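Local atomic coordinates of OTU domain-containing protein wMelOTU (Wolbachia pipientis wMel, PDB entry 6W9O), a protein that acts as an OTU-family deubiquitinase and bacterial effector, a cysteine protease that probably cleaves ubiquitin from modified proteins. Residues Asp56-Ser61 with Tyr137-His142; Lys89-Ala94 with Gly130-Glu135; Leu141-Asn146 with Leu190-Leu195; Asn172-Asp177 with Thr181-Asn186. All blocks are in the same frame, centred on the assembly; numbering follows the deposited sequence. Where two conformers were deposited one is given.

Contact 1. Residues Asp56-Ser61 with Tyr137-His142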
# COMPACT_ATOMS: atom_id res chain seq x y z
N ASP A 56 5.67 -0.93 4.80
CA ASP A 56 7.03 -0.58 4.37
C ASP A 56 7.11 -0.49 2.84
O ASP A 56 7.86 0.37 2.31
CB ASP A 56 8.01 -1.63 4.88
CG ASP A 56 9.46 -1.17 4.77
OD1 ASP A 56 9.74 -0.06 5.29
OD2 ASP A 56 10.33 -1.95 4.28
N SER A 57 6.41 -1.35 2.12
CA SER A 57 6.42 -1.26 0.65
C SER A 57 5.74 0.02 0.19
O SER A 57 6.27 0.77 -0.66
CB SER A 57 5.67 -2.47 0.06
OG SER A 57 6.36 -3.67 0.37
N PHE A 58 4.58 0.34 0.78
CA PHE A 58 3.88 1.59 0.46
C PHE A 58 4.76 2.79 0.78
O PHE A 58 4.87 3.71 -0.03
CB PHE A 58 2.58 1.65 1.28
CG PHE A 58 1.66 2.79 0.92
CD1 PHE A 58 0.53 2.57 0.10
CD2 PHE A 58 1.88 4.08 1.43
CE1 PHE A 58 -0.30 3.65 -0.24
CE2 PHE A 58 1.00 5.13 1.11
CZ PHE A 58 -0.06 4.88 0.23
N ARG A 59 5.40 2.79 1.95
CA ARG A 59 6.29 3.92 2.34
C ARG A 59 7.38 4.14 1.31
O ARG A 59 7.72 5.30 1.01
CB ARG A 59 6.96 3.55 3.69
CG ARG A 59 8.22 4.37 4.04
CD ARG A 59 8.86 3.84 5.29
NE ARG A 59 9.79 2.76 4.98
CZ ARG A 59 11.03 2.92 4.49
NH1 ARG A 59 11.50 4.12 4.16
NH2 ARG A 59 11.80 1.84 4.33
N GLN A 60 8.04 3.05 0.85
CA GLN A 60 9.19 3.25 -0.03
C GLN A 60 8.74 3.81 -1.36
O GLN A 60 9.42 4.68 -1.93
CB GLN A 60 9.95 1.94 -0.22
CG GLN A 60 10.73 1.52 1.06
CD GLN A 60 11.47 0.25 0.79
OE1 GLN A 60 12.30 0.19 -0.13
NE2 GLN A 60 11.17 -0.82 1.55
N SER A 61 7.64 3.30 -1.91
CA SER A 61 7.20 3.82 -3.21
C SER A 61 6.69 5.24 -3.06
O SER A 61 6.99 6.12 -3.91
CB SER A 61 6.13 2.86 -3.78
OG SER A 61 5.54 3.43 -4.96
N TYR A 137 -2.90 10.36 1.59
CA TYR A 137 -1.74 10.87 0.85
C TYR A 137 -2.09 11.25 -0.58
O TYR A 137 -1.20 11.72 -1.31
CB TYR A 137 -0.57 9.87 0.91
CG TYR A 137 -0.11 9.75 2.36
CD1 TYR A 137 0.70 10.73 2.91
CD2 TYR A 137 -0.53 8.69 3.19
CE1 TYR A 137 1.08 10.69 4.21
CE2 TYR A 137 -0.16 8.66 4.50
CZ TYR A 137 0.66 9.64 5.01
OH TYR A 137 1.03 9.63 6.34
N LYS A 138 -3.37 11.11 -0.97
CA LYS A 138 -3.83 11.59 -2.29
C LYS A 138 -3.05 10.88 -3.39
O LYS A 138 -2.56 11.49 -4.35
CB LYS A 138 -3.77 13.13 -2.39
CG LYS A 138 -4.43 13.82 -1.19
CD LYS A 138 -5.27 15.03 -1.60
CE LYS A 138 -5.55 15.87 -0.35
NZ LYS A 138 -6.83 15.49 0.31
N VAL A 139 -2.90 9.59 -3.17
CA VAL A 139 -2.33 8.66 -4.20
C VAL A 139 -3.19 7.42 -4.58
O VAL A 139 -4.31 7.01 -4.02
CB VAL A 139 -0.94 8.17 -3.75
CG1 VAL A 139 0.05 9.31 -3.59
CG2 VAL A 139 -1.03 7.34 -2.48
N LYS A 140 -2.86 6.93 -5.77
CA LYS A 140 -3.50 5.67 -6.19
C LYS A 140 -2.49 4.58 -5.92
O LYS A 140 -1.30 4.79 -6.10
CB LYS A 140 -3.78 5.68 -7.70
CG LYS A 140 -4.79 6.71 -8.10
CD LYS A 140 -4.56 7.14 -9.55
CE LYS A 140 -3.58 8.32 -9.55
NZ LYS A 140 -3.47 9.07 -10.85
N LEU A 141 -2.95 3.40 -5.48
CA LEU A 141 -2.06 2.30 -5.16
C LEU A 141 -2.22 1.21 -6.23
O LEU A 141 -3.33 0.64 -6.39
CB LEU A 141 -2.46 1.73 -3.80
CG LEU A 141 -1.80 0.41 -3.46
CD1 LEU A 141 -0.28 0.48 -3.42
CD2 LEU A 141 -2.30 -0.04 -2.05
N HIS A 142 -1.15 0.90 -6.94
CA HIS A 142 -1.12 -0.16 -7.94
C HIS A 142 -0.49 -1.39 -7.30
O HIS A 142 0.62 -1.31 -6.73
CB HIS A 142 -0.22 0.32 -9.09
CG HIS A 142 0.12 -0.73 -10.10
ND1 HIS A 142 1.38 -0.80 -10.66
CD2 HIS A 142 -0.59 -1.78 -10.61
CE1 HIS A 142 1.41 -1.80 -11.53
NE2 HIS A 142 0.23 -2.43 -11.49
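Phe-58 makes every touch between segments 56-61 and 137-142, meeting Tyr-137, Val-139 and Leu-141 with its ring, while the other residues of 56-61 face other parts of the fold. Along that helix, Asp-56 comes first. Its OD1 takes two N-H groups of the arginine one turn on: Arg-59 NE lies 2.8 Å and Arg-59 NH2 3.0 Å from Asp-56 OD1. Both donors come from one face of the carboxylate, about 30° out of its plane, although OD1 lies flat with the guanidinium. OD2 of Asp-56 is bound by the backbone N of Ile-48. Ser-57 follows, its hydroxyl bonded to the carbonyl of Cys-53. Phe-58 throws CG anti to its backbone N (chi1 -172°), which carries the ring off the helix to the start of the strand. There ring atoms meet its partners in turn: Phe-58 CD1 lies 4.2 Å from Leu-141 CD1, and Phe-58 CE2 is 4.4 Å from Tyr-137 CD2. CZ of Phe-58 is 3.8 Å from CG2 of Val-139, but in one of two modelled valine conformers, so this touch is less certain. Tyr-137 turns its polar end to Asp-78, with which OH is hydrogen-bonded. Gln-60 lays its CG over one face of the Arg-59 guanidinium, and Ser-61 OG accepts from the backbone N of His-183. One aromatic side chain thus joins helix 53-66 to the junction of helix 126-137 and strand 140-146, a helix-on-sheet packing that belongs to the alpha/beta core of the OTU cysteine protease domain.

Contact 2. Residues Lys89-Ala94 with Gly130-Glu135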
# COMPACT_ATOMS: atom_id res chain seq x y z
N LYS A 89 -18.89 4.07 6.12
CA LYS A 89 -19.47 2.73 6.22
C LYS A 89 -18.66 1.69 5.47
O LYS A 89 -18.71 0.51 5.84
CB LYS A 89 -20.93 2.76 5.77
CG LYS A 89 -21.81 3.42 6.80
CD LYS A 89 -23.19 3.70 6.25
CE LYS A 89 -24.11 4.32 7.32
NZ LYS A 89 -25.55 4.40 6.93
N TRP A 90 -17.95 2.05 4.41
CA TRP A 90 -17.15 1.03 3.72
C TRP A 90 -16.23 0.33 4.71
O TRP A 90 -16.02 -0.90 4.65
CB TRP A 90 -16.35 1.60 2.53
CG TRP A 90 -15.11 2.37 2.88
CD1 TRP A 90 -14.98 3.75 2.92
CD2 TRP A 90 -13.83 1.83 3.19
NE1 TRP A 90 -13.72 4.07 3.28
CE2 TRP A 90 -12.97 2.92 3.46
CE3 TRP A 90 -13.34 0.53 3.32
CZ2 TRP A 90 -11.61 2.75 3.80
CZ3 TRP A 90 -12.01 0.34 3.69
CH2 TRP A 90 -11.13 1.45 3.91
N PHE A 91 -15.69 1.08 5.66
CA PHE A 91 -14.65 0.56 6.53
C PHE A 91 -15.26 -0.35 7.56
O PHE A 91 -14.77 -1.47 7.74
CB PHE A 91 -13.92 1.75 7.20
CG PHE A 91 -12.96 1.32 8.27
CD1 PHE A 91 -13.30 1.38 9.62
CD2 PHE A 91 -11.75 0.81 7.89
CE1 PHE A 91 -12.37 0.94 10.60
CE2 PHE A 91 -10.79 0.37 8.85
CZ PHE A 91 -11.13 0.44 10.18
N THR A 92 -16.30 0.11 8.25
CA THR A 92 -16.94 -0.77 9.23
C THR A 92 -17.53 -1.99 8.54
O THR A 92 -17.49 -3.09 9.11
CB THR A 92 -17.97 0.02 10.03
OG1 THR A 92 -18.89 0.72 9.16
CG2 THR A 92 -17.29 1.05 10.89
N ASN A 93 -18.02 -1.83 7.31
CA ASN A 93 -18.55 -2.98 6.57
C ASN A 93 -17.44 -3.99 6.28
O ASN A 93 -17.67 -5.20 6.24
CB ASN A 93 -19.14 -2.55 5.22
CG ASN A 93 -20.49 -1.79 5.31
OD1 ASN A 93 -21.14 -1.76 6.35
ND2 ASN A 93 -20.88 -1.16 4.21
N ALA A 94 -16.23 -3.52 6.05
CA ALA A 94 -15.17 -4.41 5.58
C ALA A 94 -14.61 -5.22 6.73
O ALA A 94 -14.15 -6.36 6.53
CB ALA A 94 -14.00 -3.60 4.99
N GLY A 130 -4.75 0.03 2.52
CA GLY A 130 -4.34 0.75 1.29
C GLY A 130 -5.33 1.85 0.92
O GLY A 130 -4.93 2.97 0.58
N ARG A 131 -6.62 1.58 1.03
CA ARG A 131 -7.63 2.58 0.72
C ARG A 131 -7.54 3.78 1.68
O ARG A 131 -7.64 4.95 1.25
CB ARG A 131 -9.02 1.93 0.77
CG ARG A 131 -10.12 2.92 0.47
CD ARG A 131 -11.47 2.15 0.21
NE ARG A 131 -12.53 3.11 -0.04
CZ ARG A 131 -13.79 2.75 -0.31
NH1 ARG A 131 -14.10 1.47 -0.37
NH2 ARG A 131 -14.70 3.68 -0.51
N ILE A 132 -7.30 3.51 2.97
CA ILE A 132 -7.15 4.59 3.95
C ILE A 132 -5.94 5.45 3.59
O ILE A 132 -6.01 6.69 3.64
CB ILE A 132 -6.99 4.01 5.37
CG1 ILE A 132 -8.28 3.34 5.83
CG2 ILE A 132 -6.49 5.15 6.34
CD1 ILE A 132 -8.07 2.43 7.09
N LEU A 133 -4.81 4.82 3.24
CA LEU A 133 -3.61 5.61 2.99
C LEU A 133 -3.70 6.35 1.66
O LEU A 133 -3.11 7.44 1.50
CB LEU A 133 -2.38 4.70 3.02
CG LEU A 133 -2.19 3.98 4.36
CD1 LEU A 133 -1.03 2.99 4.25
CD2 LEU A 133 -1.95 5.05 5.47
N CYS A 134 -4.41 5.79 0.67
CA CYS A 134 -4.60 6.49 -0.60
C CYS A 134 -5.37 7.78 -0.34
O CYS A 134 -5.07 8.85 -0.90
CB CYS A 134 -5.41 5.59 -1.54
SG CYS A 134 -4.34 4.38 -2.34
N GLU A 135 -6.39 7.70 0.52
CA GLU A 135 -7.18 8.88 0.88
C GLU A 135 -6.32 9.93 1.59
O GLU A 135 -6.39 11.14 1.28
CB GLU A 135 -8.36 8.44 1.75
CG GLU A 135 -8.95 9.55 2.63
CD GLU A 135 -9.90 10.40 1.90
OE1 GLU A 135 -10.14 11.56 2.35
OE2 GLU A 135 -10.40 9.91 0.87
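Trp-90 and Arg-131 lie flat on one another and join two nearly antiparallel helices of the OTU domain, 89-95 and 126-137, whose short segments run at 162° with their axes 11.9 Å apart. Such a separation is wide for helix packing, and long side chains bridge it. The tight part is the stack, which sits on the partly exposed side of the contact. The guanidinium lies 3° from parallel with the indole: Arg-131 CZ sits 3.5 Å from the centroid of the five-membered ring of Trp-90, a cation-pi pair, while Arg-131 CD stands 3.5 Å over the centroid of the six-membered ring as a CH-pi contact. An extended arginine chain brings both groups over the same face, and CB of Phe-91 covers the opposite one, so the indole is layered between them. The chi1 of Trp-90, 77°, with CG between backbone N and carbonyl carbon, turns that face to the arginine and is probably tolerated because the residue stands in the first turn of its helix. Arg-131 NE is hydrogen-bonded to the carbonyl of Asn-162, which helps fix the guanidinium's rotation. The buried side is sparser, with just two looser apolar touches. Ile-132 CG1 comes to the edge of the indole, 3.9 Å from Trp-90 CH2. Beyond it, Phe-91 is also set edge-to-face with Phe-82 and Tyr-113, and Ile-132 CD1 lies 3.8 Å from Phe-91 CE2.

Contact 3. Residues Leu141-Asn146 with Leu190-Leu195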
# COMPACT_ATOMS: atom_id res chain seq x y z
N LEU A 141 -2.95 3.40 -5.48
CA LEU A 141 -2.06 2.30 -5.16
C LEU A 141 -2.22 1.21 -6.23
O LEU A 141 -3.33 0.64 -6.39
CB LEU A 141 -2.46 1.73 -3.80
CG LEU A 141 -1.80 0.41 -3.46
CD1 LEU A 141 -0.28 0.48 -3.42
CD2 LEU A 141 -2.30 -0.04 -2.05
N HIS A 142 -1.15 0.90 -6.94
CA HIS A 142 -1.12 -0.16 -7.94
C HIS A 142 -0.49 -1.39 -7.30
O HIS A 142 0.62 -1.31 -6.73
CB HIS A 142 -0.22 0.32 -9.09
CG HIS A 142 0.12 -0.73 -10.10
ND1 HIS A 142 1.38 -0.80 -10.66
CD2 HIS A 142 -0.59 -1.78 -10.61
CE1 HIS A 142 1.41 -1.80 -11.53
NE2 HIS A 142 0.23 -2.43 -11.49
N VAL A 143 -1.22 -2.51 -7.31
CA VAL A 143 -0.72 -3.78 -6.79
C VAL A 143 -0.59 -4.72 -7.97
O VAL A 143 -1.56 -4.92 -8.72
CB VAL A 143 -1.66 -4.37 -5.73
CG1 VAL A 143 -1.00 -5.62 -5.15
CG2 VAL A 143 -1.98 -3.35 -4.62
N ILE A 144 0.59 -5.31 -8.15
CA ILE A 144 0.75 -6.40 -9.11
C ILE A 144 0.57 -7.70 -8.33
O ILE A 144 1.36 -7.95 -7.41
CB ILE A 144 2.15 -6.36 -9.74
CG1 ILE A 144 2.37 -5.03 -10.48
CG2 ILE A 144 2.26 -7.49 -10.75
CD1 ILE A 144 3.78 -4.93 -11.21
N GLU A 145 -0.47 -8.46 -8.65
CA GLU A 145 -0.77 -9.70 -7.92
C GLU A 145 -0.40 -10.86 -8.81
O GLU A 145 -0.85 -10.94 -9.95
CB GLU A 145 -2.27 -9.80 -7.67
CG GLU A 145 -2.84 -8.79 -6.75
CD GLU A 145 -4.25 -9.15 -6.26
OE1 GLU A 145 -4.67 -10.31 -6.44
OE2 GLU A 145 -4.91 -8.26 -5.66
N ASN A 146 0.35 -11.80 -8.28
CA ASN A 146 0.50 -13.06 -9.00
C ASN A 146 -0.70 -13.96 -8.74
O ASN A 146 -1.30 -13.92 -7.66
CB ASN A 146 1.83 -13.72 -8.63
CG ASN A 146 2.98 -12.95 -9.21
OD1 ASN A 146 3.48 -11.99 -8.61
ND2 ASN A 146 3.37 -13.31 -10.43
N LEU A 190 -0.63 -12.08 1.88
CA LEU A 190 -0.43 -10.65 2.15
C LEU A 190 1.05 -10.28 2.20
O LEU A 190 1.46 -9.44 3.01
CB LEU A 190 -1.13 -10.23 3.45
CG LEU A 190 -2.67 -10.16 3.37
CD1 LEU A 190 -3.25 -9.71 4.69
CD2 LEU A 190 -3.15 -9.20 2.24
N HIS A 191 1.86 -10.92 1.35
CA HIS A 191 3.30 -10.62 1.25
C HIS A 191 3.50 -9.57 0.18
O HIS A 191 3.07 -9.78 -0.97
CB HIS A 191 4.03 -11.90 0.86
CG HIS A 191 3.99 -12.92 1.94
ND1 HIS A 191 5.06 -13.16 2.78
CD2 HIS A 191 3.01 -13.78 2.31
CE1 HIS A 191 4.72 -14.14 3.63
NE2 HIS A 191 3.47 -14.49 3.39
N PHE A 192 4.19 -8.48 0.53
CA PHE A 192 4.38 -7.38 -0.42
C PHE A 192 5.83 -6.94 -0.43
O PHE A 192 6.55 -7.02 0.57
CB PHE A 192 3.53 -6.17 0.02
CG PHE A 192 2.06 -6.47 -0.02
CD1 PHE A 192 1.38 -6.42 -1.22
CD2 PHE A 192 1.39 -6.82 1.15
CE1 PHE A 192 0.03 -6.76 -1.28
CE2 PHE A 192 0.03 -7.18 1.12
CZ PHE A 192 -0.67 -7.14 -0.11
N GLU A 193 6.25 -6.40 -1.58
CA GLU A 193 7.52 -5.69 -1.75
C GLU A 193 7.23 -4.44 -2.54
O GLU A 193 6.25 -4.38 -3.30
CB GLU A 193 8.50 -6.54 -2.57
CG GLU A 193 9.09 -7.78 -1.85
CD GLU A 193 9.27 -8.97 -2.82
OE1 GLU A 193 8.29 -9.36 -3.47
OE2 GLU A 193 10.38 -9.50 -2.95
N PRO A 194 8.05 -3.39 -2.41
CA PRO A 194 7.85 -2.18 -3.21
C PRO A 194 8.33 -2.46 -4.64
O PRO A 194 9.31 -3.17 -4.88
CB PRO A 194 8.76 -1.15 -2.51
CG PRO A 194 9.89 -1.96 -1.99
CD PRO A 194 9.21 -3.30 -1.50
N LEU A 195 7.65 -1.82 -5.63
CA LEU A 195 8.15 -1.83 -7.01
C LEU A 195 8.71 -0.43 -7.26
O LEU A 195 7.96 0.53 -7.25
CB LEU A 195 7.01 -2.14 -7.97
CG LEU A 195 7.49 -2.24 -9.42
CD1 LEU A 195 8.15 -3.61 -9.61
CD2 LEU A 195 6.34 -2.07 -10.41
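The ring of Phe-192 receives Val-143 at its edge: Val-143 CG1 lies near the ring plane, 4.2 Å from CE1 of Phe-192. The same phenyl group is paired edge-to-face with Phe-54 of helix 53-66, and it also touches Pro-126 at the start of helix 126-137.

Strands 140-146 and 191-197 are not neighbours, for strand 181-188 runs between them. The alpha carbons of Val-143 and Phe-192 are accordingly 8.9 Å apart, and no hydrogen bond passes directly between the segments. What remains is a pair of apolar touches on the two faces of the sheet. Val-143 and Phe-192 meet on the face that carries the helices. Val-143 reaches across because CG1 stands anti to its own backbone N (chi1 -175°), while CG2 stands beside that nitrogen, anti to the carbonyl carbon. On the far face Ile-144 and Leu-195 approach at about a right angle, and Ile-144 CD1 lies 3.9 Å from Leu-195 CD2. Ile-144 also rests on Ser-155 and His-157 of strand 155-161.

All four side chains are buried, and each touch is made by carbon alone. The contact therefore has little directional preference of its own. Its geometry is probably set largely by the backbone bonding through the intervening strand, while the contact itself is held by dispersion and the burial of apolar surface on both faces of the sheet.

Contact 4. Residues Asn172-Asp177 with Thr181-Asn186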
# COMPACT_ATOMS: atom_id res chain seq x y z
N ASN A 172 -8.97 2.32 -16.73
CA ASN A 172 -8.10 2.58 -15.59
C ASN A 172 -6.76 1.88 -15.82
O ASN A 172 -6.32 1.07 -15.01
CB ASN A 172 -8.73 2.11 -14.29
CG ASN A 172 -9.96 2.90 -13.92
OD1 ASN A 172 -9.86 4.03 -13.45
ND2 ASN A 172 -11.13 2.31 -14.13
N LYS A 173 -6.12 2.19 -16.94
CA LYS A 173 -4.82 1.59 -17.21
C LYS A 173 -3.80 2.09 -16.20
O LYS A 173 -3.82 3.26 -15.80
CB LYS A 173 -4.37 1.92 -18.65
CG LYS A 173 -5.31 1.48 -19.75
CD LYS A 173 -4.68 1.58 -21.16
CE LYS A 173 -5.61 1.14 -22.25
NZ LYS A 173 -6.76 2.07 -22.48
N VAL A 174 -2.89 1.22 -15.79
CA VAL A 174 -1.82 1.64 -14.90
C VAL A 174 -0.95 2.63 -15.65
O VAL A 174 -0.59 2.39 -16.80
CB VAL A 174 -0.98 0.42 -14.51
CG1 VAL A 174 0.16 0.82 -13.60
CG2 VAL A 174 -1.90 -0.65 -13.83
N ASP A 175 -0.57 3.71 -14.99
CA ASP A 175 0.26 4.74 -15.61
C ASP A 175 1.57 4.73 -14.84
O ASP A 175 1.62 5.18 -13.70
CB ASP A 175 -0.43 6.10 -15.43
CG ASP A 175 0.30 7.21 -16.13
OD1 ASP A 175 1.49 7.04 -16.49
OD2 ASP A 175 -0.36 8.25 -16.38
N TYR A 176 2.65 4.24 -15.48
CA TYR A 176 3.95 4.17 -14.83
C TYR A 176 4.71 5.49 -14.90
O TYR A 176 5.86 5.54 -14.42
CB TYR A 176 4.76 3.05 -15.49
CG TYR A 176 4.27 1.64 -15.14
CD1 TYR A 176 4.62 1.07 -13.93
CD2 TYR A 176 3.52 0.90 -16.03
CE1 TYR A 176 4.24 -0.21 -13.58
CE2 TYR A 176 3.11 -0.41 -15.69
CZ TYR A 176 3.51 -0.92 -14.47
OH TYR A 176 3.11 -2.23 -14.11
N ASP A 177 4.11 6.54 -15.46
CA ASP A 177 4.71 7.87 -15.47
C ASP A 177 3.96 8.84 -14.57
O ASP A 177 4.20 10.04 -14.63
CB ASP A 177 4.74 8.42 -16.89
CG ASP A 177 5.60 7.56 -17.80
OD1 ASP A 177 6.81 7.39 -17.49
OD2 ASP A 177 5.09 6.99 -18.77
N THR A 181 0.79 7.74 -8.52
CA THR A 181 0.52 6.30 -8.33
C THR A 181 1.72 5.72 -7.60
O THR A 181 2.86 5.91 -8.04
CB THR A 181 0.38 5.61 -9.69
OG1 THR A 181 -0.80 6.10 -10.36
CG2 THR A 181 0.20 4.09 -9.54
N VAL A 182 1.47 4.95 -6.52
CA VAL A 182 2.52 4.19 -5.86
C VAL A 182 2.34 2.73 -6.26
O VAL A 182 1.26 2.30 -6.71
CB VAL A 182 2.50 4.38 -4.33
CG1 VAL A 182 2.84 5.86 -3.99
CG2 VAL A 182 1.16 4.07 -3.79
N HIS A 183 3.42 1.94 -6.17
CA HIS A 183 3.45 0.60 -6.77
C HIS A 183 4.03 -0.42 -5.81
O HIS A 183 5.11 -0.22 -5.28
CB HIS A 183 4.35 0.58 -8.04
CG HIS A 183 3.96 1.59 -9.06
ND1 HIS A 183 3.09 1.31 -10.09
CD2 HIS A 183 4.39 2.87 -9.24
CE1 HIS A 183 2.96 2.41 -10.84
NE2 HIS A 183 3.74 3.35 -10.36
N ILE A 184 3.32 -1.56 -5.66
CA ILE A 184 3.83 -2.65 -4.84
C ILE A 184 3.51 -3.95 -5.55
O ILE A 184 2.64 -4.02 -6.42
CB ILE A 184 3.28 -2.65 -3.40
CG1 ILE A 184 1.79 -3.01 -3.43
CG2 ILE A 184 3.52 -1.29 -2.71
CD1 ILE A 184 1.18 -2.99 -2.00
N ILE A 185 4.26 -4.98 -5.20
CA ILE A 185 4.08 -6.30 -5.82
C ILE A 185 3.73 -7.31 -4.75
O ILE A 185 4.26 -7.27 -3.64
CB ILE A 185 5.29 -6.68 -6.70
CG1 ILE A 185 5.08 -8.01 -7.45
CG2 ILE A 185 6.58 -6.67 -5.93
CD1 ILE A 185 5.98 -8.06 -8.78
N ASN A 186 2.75 -8.16 -5.07
CA ASN A 186 2.16 -9.13 -4.11
C ASN A 186 2.43 -10.53 -4.64
O ASN A 186 1.72 -11.03 -5.52
CB ASN A 186 0.66 -8.81 -4.04
CG ASN A 186 -0.15 -9.74 -3.14
OD1 ASN A 186 -1.34 -9.96 -3.41
ND2 ASN A 186 0.48 -10.31 -2.12
O HOH W 1 3.58 5.73 -11.85
O HOH W 2 -1.89 4.54 -12.48
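Tyr-176 and His-183 hold their rings nearly parallel, 11° apart, where the loop before strand 181-188 crosses over the beginning of that strand, a central one in the OTU domain's mixed sheet. The rings are offset so strongly that little of one lies over the other, with centroids 5.3 Å apart. The touch is made by one side of each: Tyr-176 CD1 lies 3.8 Å from His-183 CE1. The tyrosine starts out pointing away from the strand, yet its CG turns beside the backbone N (chi1 -72°), and the ring swings back toward the histidine. From its own loop CG1 of Val-174 packs 3.8 Å above one face of the Tyr-176 ring, near the rim, and also reaches the edge of the imidazole. His-183 is held at both nitrogens. ND1 is hydrogen-bonded to ND1 of His-142, on the neighbouring strand, with the two rings about perpendicular. NE2 of His-183 is 2.8 Å from a water lying in the ring plane, and this water donates to Asp-175 O, also at 2.8 Å. The loop backbone is pinned further by an Asx turn, in which Asp-175 OD1 accepts from Asp-177 N at 2.9 Å. No direct hydrogen bond crosses between loop and strand, so water does the polar work. A second molecule accepts from Asp-175 N at 3.0 Å and donates at 2.8 Å to Thr-181 OG1, which is also hydrogen-bonded to Asp-178 OD1.

In the fold
Contacts 1, 3 and 4 crowd round the middle of the mixed sheet, their centres about 10 Å from one another, and contact 2 lies 15 to 19 Å from them among the helices. Strand 140-146 serves both contacts 1 and 3, and strand 181-188 of contact 4 runs between the two strands of contact 3. Helix 126-137 leads from contact 2 directly into strand 140-146, and Phe-58 of contact 1 packs on Leu-133. Along the chain contact 2 is nested within the loop closed by contact 1, and contact 4 within that closed by contact 3. The helical part and then most of the sheet thus follow each other in sequence, meeting at strand 140-146 in one compact OTU domain.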